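Local coordinates for protein ABC sugar (Ribose) transporter, periplasmic substrate-binding subunit (PDB 3L49) that probably binds a sugar or related carbohydrate in the periplasm as the solute-capturing subunit of an ABC transporter, at residues C140-R143 and Y144-K148; Q48-V51 and S52-T56; P248-I251 and G252-A255; P227-V230 and E231-A234. All coordinates share one frame; numbering follows the deposited sequence.

In the fold
Along the chain the order is contact 2 (48-56), contact 1 (140-148), contact 4 (227-234) and contact 3 (248-255), each a local contact between successive turns of one helix. The parallel strands divide into two lobes, as in type I periplasmic binding proteins. Contacts 2 and 3 belong to helices on the lobe with strands 7-12 to 101-105, their centres about 23 Å apart. Contacts 1 and 4 lie on helices of the other lobe, centres about 22 Å apart. Contacts 2 and 4 are the most widely separated, centres about 35 Å apart. Only contact 1 reaches the bound unidentified molecule, probably from the crystallisation liquor; its R143 lies near where a solute would be expected to bind, between the lobes.

Contact 1. Residues C140-R143 and Y144-K148; sequences CKIR and YDQMK
K141 and D145, one turn apart, meet where the lysine's aliphatic chain crosses the carboxylate at a slant: CD of K141 lies 3.4 Å from OD1 of D145, and CE is about as near. The ammonium itself stays back, with K141 NZ 4.9 Å from D145 OD1, so this is a charge pairing at a distance, not a salt bridge. One residue further on, and so rotated round the helix, I142 and Q146 run side by side, CG2 of I142 touching CG of Q146 at 4.2 Å. Both pairs sit on i to i+4 backbone bonds, D145 N to K141 O and Q146 N to I142 O, each 3.0 Å. D145 keeps CG beside its backbone N (chi1 -77°), which turns the carboxylate back over the preceding turn; the hydroxyl of Y135 holds its OD2. The amide of Q146 is fixed by the backbone O of Y108. On the inner side, R143 stretches out to N107 and hydrogen-bonds the unidentified ligand through NH1, while C140 is tied to C198 by a disulfide. Helix 138-152, linking strands 126-131 and 157-159, thus lies against helix 107-122 through I142, Q146 and M147, and against strand 194-197 through W196.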
loop_
_atom_site.group_PDB
_atom_site.type_symbol
_atom_site.label_atom_id
_atom_site.label_comp_id
_atom_site.label_asym_id
_atom_site.label_seq_id
_atom_site.Cartn_x
_atom_site.Cartn_y
_atom_site.Cartn_z
ATOM N N CYS A 140 2.088 5.551 -0.167
ATOM C CA CYS A 140 3.331 5.459 0.582
ATOM C C CYS A 140 3.934 6.833 0.829
ATOM O O CYS A 140 4.664 7.030 1.802
ATOM C CB CYS A 140 4.318 4.544 -0.143
ATOM S SG CYS A 140 3.974 2.778 0.103
ATOM N N LYS A 141 3.629 7.770 -0.064
ATOM C CA LYS A 141 3.999 9.180 0.094
ATOM C C LYS A 141 3.299 9.757 1.318
ATOM O O LYS A 141 3.930 10.429 2.137
ATOM C CB LYS A 141 3.610 9.960 -1.169
ATOM C CG LYS A 141 4.248 11.331 -1.337
ATOM C CD LYS A 141 3.302 12.457 -0.964
ATOM C CE LYS A 141 3.865 13.801 -1.372
ATOM N NZ LYS A 141 3.697 14.018 -2.834
ATOM N N ILE A 142 1.999 9.470 1.439
ATOM C CA ILE A 142 1.196 9.918 2.574
ATOM C C ILE A 142 1.681 9.251 3.859
ATOM O O ILE A 142 1.951 9.935 4.850
ATOM C CB ILE A 142 -0.317 9.648 2.367
ATOM C CG1 ILE A 142 -0.841 10.384 1.123
ATOM C CG2 ILE A 142 -1.105 10.059 3.612
ATOM C CD1 ILE A 142 -2.195 9.841 0.588
ATOM N N ARG A 143 1.823 7.923 3.828
ATOM C CA ARG A 143 2.273 7.160 4.996
ATOM C C ARG A 143 3.635 7.616 5.528
ATOM O O ARG A 143 3.832 7.712 6.735
ATOM C CB ARG A 143 2.290 5.664 4.693
ATOM C CG ARG A 143 0.918 5.012 4.676
ATOM C CD ARG A 143 0.970 3.744 3.852
ATOM N NE ARG A 143 -0.345 3.263 3.439
ATOM C CZ ARG A 143 -0.535 2.267 2.581
ATOM N NH1 ARG A 143 0.509 1.654 2.045
ATOM N NH2 ARG A 143 -1.770 1.871 2.266
ATOM N N TYR A 144 4.558 7.922 4.621
ATOM C CA TYR A 144 5.865 8.447 5.007
ATOM C C TYR A 144 5.785 9.863 5.567
ATOM O O TYR A 144 6.412 10.152 6.589
ATOM C CB TYR A 144 6.844 8.393 3.833
ATOM C CG TYR A 144 8.211 8.942 4.161
ATOM C CD1 TYR A 144 9.159 8.150 4.816
ATOM C CD2 TYR A 144 8.557 10.257 3.828
ATOM C CE1 TYR A 144 10.419 8.653 5.129
ATOM C CE2 TYR A 144 9.810 10.767 4.130
ATOM C CZ TYR A 144 10.728 9.960 4.782
ATOM O OH TYR A 144 11.960 10.457 5.085
ATOM N N ASP A 145 5.033 10.738 4.893
ATOM C CA ASP A 145 4.888 12.138 5.323
ATOM C C ASP A 145 4.330 12.284 6.741
ATOM O O ASP A 145 4.822 13.107 7.525
ATOM C CB ASP A 145 4.011 12.933 4.352
ATOM C CG ASP A 145 4.745 13.330 3.073
ATOM O OD1 ASP A 145 4.064 13.699 2.091
ATOM O OD2 ASP A 145 5.992 13.278 3.038
ATOM N N GLN A 146 3.317 11.473 7.056
ATOM C CA GLN A 146 2.662 11.500 8.365
ATOM C C GLN A 146 3.589 11.029 9.460
ATOM O O GLN A 146 3.586 11.590 10.549
ATOM C CB GLN A 146 1.380 10.655 8.364
ATOM C CG GLN A 146 0.283 11.146 7.397
ATOM C CD GLN A 146 -0.392 12.435 7.867
ATOM O OE1 GLN A 146 0.093 13.536 7.618
ATOM N NE2 GLN A 146 -1.517 12.294 8.537
ATOM N N MET A 147 4.383 10.004 9.157
ATOM C CA MET A 147 5.390 9.482 10.078
ATOM C C MET A 147 6.390 10.580 10.420
ATOM O O MET A 147 6.667 10.840 11.595
ATOM C CB MET A 147 6.088 8.239 9.469
ATOM C CG MET A 147 7.122 7.509 10.378
ATOM S SD MET A 147 8.850 8.074 10.197
ATOM C CE MET A 147 8.923 8.358 8.447
ATOM N N LYS A 148 6.895 11.239 9.385
ATOM C CA LYS A 148 7.939 12.224 9.555
ATOM C C LYS A 148 7.417 13.459 10.291
ATOM O O LYS A 148 8.110 14.005 11.156
ATOM C CB LYS A 148 8.575 12.571 8.204
ATOM C CG LYS A 148 9.849 13.399 8.339
ATOM C CD LYS A 148 11.055 12.710 7.730
ATOM C CE LYS A 148 11.379 13.253 6.360
ATOM N NZ LYS A 148 11.966 14.623 6.368
#

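Contact 2. Residues Q48-V51 and S52-T56; sequences QTQV and SQIQT
T49 and Q53 point the same way and lie alongside each other on the helix surface, CG2 of T49 resting 3.6 Å from NE2 of Q53. The threonine places its methyl anti to the backbone N, on the side of the following turn, and the glutamine chain runs out extended past it. Its amide is then fixed at the far end, where NE2 of Q53 donates to the backbone O of D42. The backbone carbonyl of T49 is gripped twice: by N of Q53 at 2.8 Å and by OG of S52, also at 2.8 Å. The serine reaches it because chi1 is 68°, which folds OG back over the preceding turn. A different double grip follows one turn on: T56 gives both its N and OG1 to O of S52, four residues back, from opposite faces of the carbonyl plane. Helix 47-60 connects strand 37-42 to strand 64-68, a beta-alpha-beta crossover in the first Rossmann-like lobe that passes strand 7-12. Its inward side carries Q50 and I54, whose chains slant across each other with CG of Q50 4.1 Å from CD1 of I54. Beyond that touch Q50 bends at chi2 (147°) and sends NE2 to OG1 of T11. I54 packs on I82, and V51 on W78, both of helix 72-84.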
loop_
_atom_site.group_PDB
_atom_site.type_symbol
_atom_site.label_atom_id
_atom_site.label_comp_id
_atom_site.label_asym_id
_atom_site.label_seq_id
_atom_site.Cartn_x
_atom_site.Cartn_y
_atom_site.Cartn_z
ATOM N N GLN A 48 6.445 -0.722 -17.912
ATOM C CA GLN A 48 6.330 -0.626 -19.357
ATOM C C GLN A 48 5.214 -1.523 -19.885
ATOM O O GLN A 48 4.560 -1.186 -20.880
ATOM C CB GLN A 48 7.669 -0.976 -20.009
ATOM C CG GLN A 48 8.228 0.136 -20.890
ATOM C CD GLN A 48 8.600 1.380 -20.090
ATOM O OE1 GLN A 48 7.965 2.430 -20.218
ATOM N NE2 GLN A 48 9.621 1.259 -19.243
ATOM N N THR A 49 5.004 -2.657 -19.210
ATOM C CA THR A 49 3.871 -3.548 -19.490
ATOM C C THR A 49 2.557 -2.825 -19.220
ATOM O O THR A 49 1.662 -2.823 -20.082
ATOM C CB THR A 49 3.935 -4.855 -18.665
ATOM O OG1 THR A 49 5.146 -5.547 -18.966
ATOM C CG2 THR A 49 2.748 -5.781 -18.989
ATOM N N GLN A 50 2.467 -2.187 -18.045
ATOM C CA GLN A 50 1.268 -1.435 -17.642
ATOM C C GLN A 50 0.885 -0.369 -18.666
ATOM O O GLN A 50 -0.289 -0.257 -19.035
ATOM C CB GLN A 50 1.433 -0.805 -16.251
ATOM C CG GLN A 50 0.226 0.051 -15.837
ATOM C CD GLN A 50 -0.062 0.027 -14.354
ATOM O OE1 GLN A 50 0.829 0.250 -13.534
ATOM N NE2 GLN A 50 -1.323 -0.232 -14.001
ATOM N N VAL A 51 1.891 0.396 -19.101
ATOM C CA VAL A 51 1.771 1.384 -20.174
ATOM C C VAL A 51 1.065 0.819 -21.418
ATOM O O VAL A 51 0.064 1.379 -21.874
ATOM C CB VAL A 51 3.160 1.956 -20.552
ATOM C CG1 VAL A 51 3.074 2.821 -21.804
ATOM C CG2 VAL A 51 3.734 2.758 -19.402
ATOM N N SER A 52 1.564 -0.303 -21.936
ATOM C CA SER A 52 0.951 -0.923 -23.107
ATOM C C SER A 52 -0.405 -1.552 -22.784
ATOM O O SER A 52 -1.295 -1.600 -23.638
ATOM C CB SER A 52 1.891 -1.951 -23.735
ATOM O OG SER A 52 2.063 -3.068 -22.886
ATOM N N GLN A 53 -0.566 -2.020 -21.547
ATOM C CA GLN A 53 -1.862 -2.521 -21.090
ATOM C C GLN A 53 -2.922 -1.425 -21.033
ATOM O O GLN A 53 -4.094 -1.676 -21.312
ATOM C CB GLN A 53 -1.720 -3.232 -19.757
ATOM C CG GLN A 53 -1.358 -4.685 -19.923
ATOM C CD GLN A 53 -0.878 -5.316 -18.649
ATOM O OE1 GLN A 53 -0.614 -4.631 -17.664
ATOM N NE2 GLN A 53 -0.749 -6.636 -18.659
ATOM N N ILE A 54 -2.499 -0.208 -20.696
ATOM C CA ILE A 54 -3.355 0.972 -20.809
ATOM C C ILE A 54 -3.719 1.264 -22.286
ATOM O O ILE A 54 -4.903 1.466 -22.610
ATOM C CB ILE A 54 -2.710 2.204 -20.098
ATOM C CG1 ILE A 54 -2.736 2.013 -18.574
ATOM C CG2 ILE A 54 -3.417 3.497 -20.479
ATOM C CD1 ILE A 54 -1.831 2.962 -17.800
ATOM N N GLN A 55 -2.701 1.248 -23.161
ATOM C CA GLN A 55 -2.858 1.457 -24.612
ATOM C C GLN A 55 -3.896 0.521 -25.202
ATOM O O GLN A 55 -4.763 0.947 -25.967
ATOM C CB GLN A 55 -1.535 1.238 -25.346
ATOM C CG GLN A 55 -0.454 2.266 -25.049
ATOM C CD GLN A 55 0.883 1.916 -25.681
ATOM O OE1 GLN A 55 1.166 0.757 -25.980
ATOM N NE2 GLN A 55 1.714 2.923 -25.885
ATOM N N THR A 56 -3.779 -0.754 -24.837
ATOM C CA THR A 56 -4.757 -1.796 -25.145
ATOM C C THR A 56 -6.177 -1.405 -24.748
ATOM O O THR A 56 -7.101 -1.463 -25.572
ATOM C CB THR A 56 -4.395 -3.077 -24.387
ATOM O OG1 THR A 56 -3.070 -3.478 -24.748
ATOM C CG2 THR A 56 -5.381 -4.191 -24.694
#

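Contact 3. Residues P248-I251 and G252-A255; sequences PSEI and GKLA
L254 lies back against E250, one helical turn earlier, and meets both the backbone and the side chain of that residue. Its CB starts 3.4 Å from O of E250. CG is closer still to the same oxygen, 3.3 Å, because chi1 of -75° sets it beside the backbone N and anti to the carbonyl carbon, pointing it at the preceding turn. At the tip, CD1 of L254 is 3.5 Å from O of E250 and 3.8 Å from OE2 of E250, whose carboxylate has folded over by a bend at chi2 (-66°). The leucine therefore lies against an acceptor that its own N also engages, with L254 N to E250 O at 2.9 Å. The other carboxylate oxygen faces the lysine chain: OE1 of E250 is 4.2 Å from CD of K253, the two side chains crossing at a slant. Their charged ends remain 5.5 Å apart (E250 OE1 to K253 NZ), too far for a salt bridge, and the ammonium has a long, weak ion pair with E30 instead. The inner side is apolar, I251 and A255 pressing on V92 and I251 also on W19. Entering from strand 240-245 of one lobe, helix 248-263 packs on strands 89-92 and 101-105 of the other, a crossing between lobes characteristic of type I periplasmic binding proteins.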
loop_
_atom_site.group_PDB
_atom_site.type_symbol
_atom_site.label_atom_id
_atom_site.label_comp_id
_atom_site.label_asym_id
_atom_site.label_seq_id
_atom_site.Cartn_x
_atom_site.Cartn_y
_atom_site.Cartn_z
ATOM N N PRO A 248 -8.529 -4.715 1.465
ATOM C CA PRO A 248 -8.412 -4.676 -0.004
ATOM C C PRO A 248 -9.617 -5.242 -0.757
ATOM O O PRO A 248 -10.006 -4.682 -1.782
ATOM C CB PRO A 248 -7.157 -5.512 -0.285
ATOM C CG PRO A 248 -6.923 -6.301 0.952
ATOM C CD PRO A 248 -7.372 -5.410 2.057
ATOM N N SER A 249 -10.208 -6.319 -0.241
ATOM C CA SER A 249 -11.431 -6.876 -0.819
ATOM C C SER A 249 -12.603 -5.894 -0.792
ATOM O O SER A 249 -13.407 -5.861 -1.732
ATOM C CB SER A 249 -11.810 -8.194 -0.147
ATOM O OG SER A 249 -10.909 -9.216 -0.531
ATOM N N GLU A 250 -12.690 -5.086 0.265
ATOM C CA GLU A 250 -13.693 -4.020 0.313
ATOM C C GLU A 250 -13.399 -2.892 -0.651
ATOM O O GLU A 250 -14.309 -2.429 -1.342
ATOM C CB GLU A 250 -13.862 -3.458 1.716
ATOM C CG GLU A 250 -14.950 -4.139 2.486
ATOM C CD GLU A 250 -16.343 -3.898 1.925
ATOM O OE1 GLU A 250 -17.077 -4.895 1.737
ATOM O OE2 GLU A 250 -16.708 -2.723 1.685
ATOM N N ILE A 251 -12.134 -2.462 -0.682
ATOM C CA ILE A 251 -11.668 -1.396 -1.575
ATOM C C ILE A 251 -12.003 -1.710 -3.044
ATOM O O ILE A 251 -12.591 -0.877 -3.735
ATOM C CB ILE A 251 -10.148 -1.098 -1.356
ATOM C CG1 ILE A 251 -9.957 -0.192 -0.134
ATOM C CG2 ILE A 251 -9.529 -0.435 -2.560
ATOM C CD1 ILE A 251 -8.709 -0.501 0.711
ATOM N N GLY A 252 -11.669 -2.919 -3.495
ATOM C CA GLY A 252 -11.960 -3.341 -4.858
ATOM C C GLY A 252 -13.444 -3.332 -5.177
ATOM O O GLY A 252 -13.854 -2.826 -6.225
ATOM N N LYS A 253 -14.234 -3.878 -4.254
ATOM C CA LYS A 253 -15.695 -3.918 -4.350
ATOM C C LYS A 253 -16.302 -2.527 -4.469
ATOM O O LYS A 253 -17.184 -2.305 -5.294
ATOM C CB LYS A 253 -16.279 -4.592 -3.120
ATOM C CG LYS A 253 -17.457 -5.475 -3.422
ATOM C CD LYS A 253 -18.264 -5.787 -2.180
ATOM C CE LYS A 253 -19.020 -7.099 -2.350
ATOM N NZ LYS A 253 -20.476 -6.942 -2.096
ATOM N N LEU A 254 -15.806 -1.599 -3.649
ATOM C CA LEU A 254 -16.359 -0.243 -3.554
ATOM C C LEU A 254 -16.039 0.608 -4.778
ATOM O O LEU A 254 -16.849 1.447 -5.183
ATOM C CB LEU A 254 -15.843 0.457 -2.293
ATOM C CG LEU A 254 -16.399 0.089 -0.915
ATOM C CD1 LEU A 254 -15.437 0.543 0.179
ATOM C CD2 LEU A 254 -17.791 0.682 -0.713
ATOM N N ALA A 255 -14.849 0.390 -5.340
ATOM C CA ALA A 255 -14.403 1.052 -6.559
ATOM C C ALA A 255 -15.311 0.741 -7.749
ATOM O O ALA A 255 -15.618 1.627 -8.539
ATOM C CB ALA A 255 -12.958 0.672 -6.870
#

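Contact 4. Residues P227-V230 and E231-A234; sequences PEFV and EMVA
With CG of F229 anti to the backbone N (chi1 -162°) and CG of M232 set beside its own N (chi1 -80°), the phenyl ring swings towards the next turn of the helix and the methionine chain back to meet it. The two side chains cross at about a right angle. SD of M232 comes 4.1 Å from CD1 of F229 and 5.2 Å from the centroid of the F229 ring. That line is inclined 62° from the ring normal, so the Met-aromatic contact is oblique. Across the ring from CD1, the branch CG2 of V233 touches CE2 of F229 at 3.8 Å. M232 and V233 thus flank the phenyl group at opposite corners and probably limit how far it can swing. Two backbone bonds set their spacing: V233 N bonds to F229 O at 2.9 Å, whereas M232 N to E228 O is longer at 3.3 Å. Helix 227-234 links strand 219-222 to strand 240-245 as the helix of a beta-alpha-beta unit. F229 presses on A240 and V243 of the latter strand and on M203 and T207 of helix 200-212, and M232 and V233 share A240. Apart from the backbone bonds, no polar group joins these three side chains; their cohesion should come mainly from dispersion between the polarisable sulfur, the ring and a methyl, together with burial of the phenylalanine.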
loop_
_atom_site.group_PDB
_atom_site.type_symbol
_atom_site.label_atom_id
_atom_site.label_comp_id
_atom_site.label_asym_id
_atom_site.label_seq_id
_atom_site.Cartn_x
_atom_site.Cartn_y
_atom_site.Cartn_z
ATOM N N PRO A 227 -1.578 -11.736 6.217
ATOM C CA PRO A 227 -1.764 -12.797 7.220
ATOM C C PRO A 227 -0.509 -13.185 8.006
ATOM O O PRO A 227 -0.600 -13.414 9.212
ATOM C CB PRO A 227 -2.266 -13.976 6.385
ATOM C CG PRO A 227 -3.011 -13.333 5.280
ATOM C CD PRO A 227 -2.225 -12.096 4.939
ATOM N N GLU A 228 0.641 -13.226 7.329
ATOM C CA GLU A 228 1.933 -13.505 7.976
ATOM C C GLU A 228 2.393 -12.425 8.959
ATOM O O GLU A 228 2.937 -12.750 10.012
ATOM C CB GLU A 228 3.031 -13.823 6.947
ATOM C CG GLU A 228 2.660 -13.527 5.479
ATOM C CD GLU A 228 3.777 -13.853 4.478
ATOM O OE1 GLU A 228 3.586 -13.581 3.269
ATOM O OE2 GLU A 228 4.842 -14.371 4.893
ATOM N N PHE A 229 2.170 -11.153 8.637
ATOM C CA PHE A 229 2.566 -10.090 9.565
ATOM C C PHE A 229 1.612 -9.913 10.755
ATOM O O PHE A 229 2.056 -9.670 11.877
ATOM C CB PHE A 229 2.844 -8.759 8.858
ATOM C CG PHE A 229 3.654 -7.800 9.693
ATOM C CD1 PHE A 229 5.015 -8.017 9.907
ATOM C CD2 PHE A 229 3.053 -6.692 10.290
ATOM C CE1 PHE A 229 5.765 -7.138 10.693
ATOM C CE2 PHE A 229 3.791 -5.806 11.067
ATOM C CZ PHE A 229 5.150 -6.027 11.271
ATOM N N VAL A 230 0.313 -10.052 10.504
ATOM C CA VAL A 230 -0.714 -10.067 11.556
ATOM C C VAL A 230 -0.410 -11.128 12.623
ATOM O O VAL A 230 -0.373 -10.826 13.817
ATOM C CB VAL A 230 -2.119 -10.301 10.940
ATOM C CG1 VAL A 230 -3.177 -10.527 12.011
ATOM C CG2 VAL A 230 -2.507 -9.132 10.071
ATOM N N GLU A 231 -0.166 -12.357 12.169
ATOM C CA GLU A 231 0.191 -13.473 13.034
ATOM C C GLU A 231 1.469 -13.225 13.850
ATOM O O GLU A 231 1.566 -13.651 15.001
ATOM C CB GLU A 231 0.341 -14.736 12.196
ATOM C CG GLU A 231 -0.022 -16.011 12.940
ATOM C CD GLU A 231 0.281 -17.271 12.144
ATOM O OE1 GLU A 231 0.524 -17.176 10.919
ATOM O OE2 GLU A 231 0.271 -18.364 12.751
ATOM N N MET A 232 2.436 -12.539 13.245
ATOM C CA MET A 232 3.669 -12.108 13.929
ATOM C C MET A 232 3.398 -11.057 15.008
ATOM O O MET A 232 4.012 -11.090 16.075
ATOM C CB MET A 232 4.674 -11.548 12.914
ATOM C CG MET A 232 5.475 -12.580 12.133
ATOM S SD MET A 232 6.314 -11.791 10.747
ATOM C CE MET A 232 7.566 -13.011 10.383
ATOM N N VAL A 233 2.489 -10.122 14.718
ATOM C CA VAL A 233 2.075 -9.089 15.678
ATOM C C VAL A 233 1.369 -9.720 16.880
ATOM O O VAL A 233 1.645 -9.353 18.027
ATOM C CB VAL A 233 1.187 -7.999 15.000
ATOM C CG1 VAL A 233 0.405 -7.164 16.029
ATOM C CG2 VAL A 233 2.042 -7.095 14.124
ATOM N N ALA A 234 0.495 -10.689 16.604
ATOM C CA ALA A 234 -0.257 -11.400 17.642
ATOM C C ALA A 234 0.611 -12.331 18.496
ATOM O O ALA A 234 0.252 -12.630 19.633
ATOM C CB ALA A 234 -1.425 -12.178 17.025
#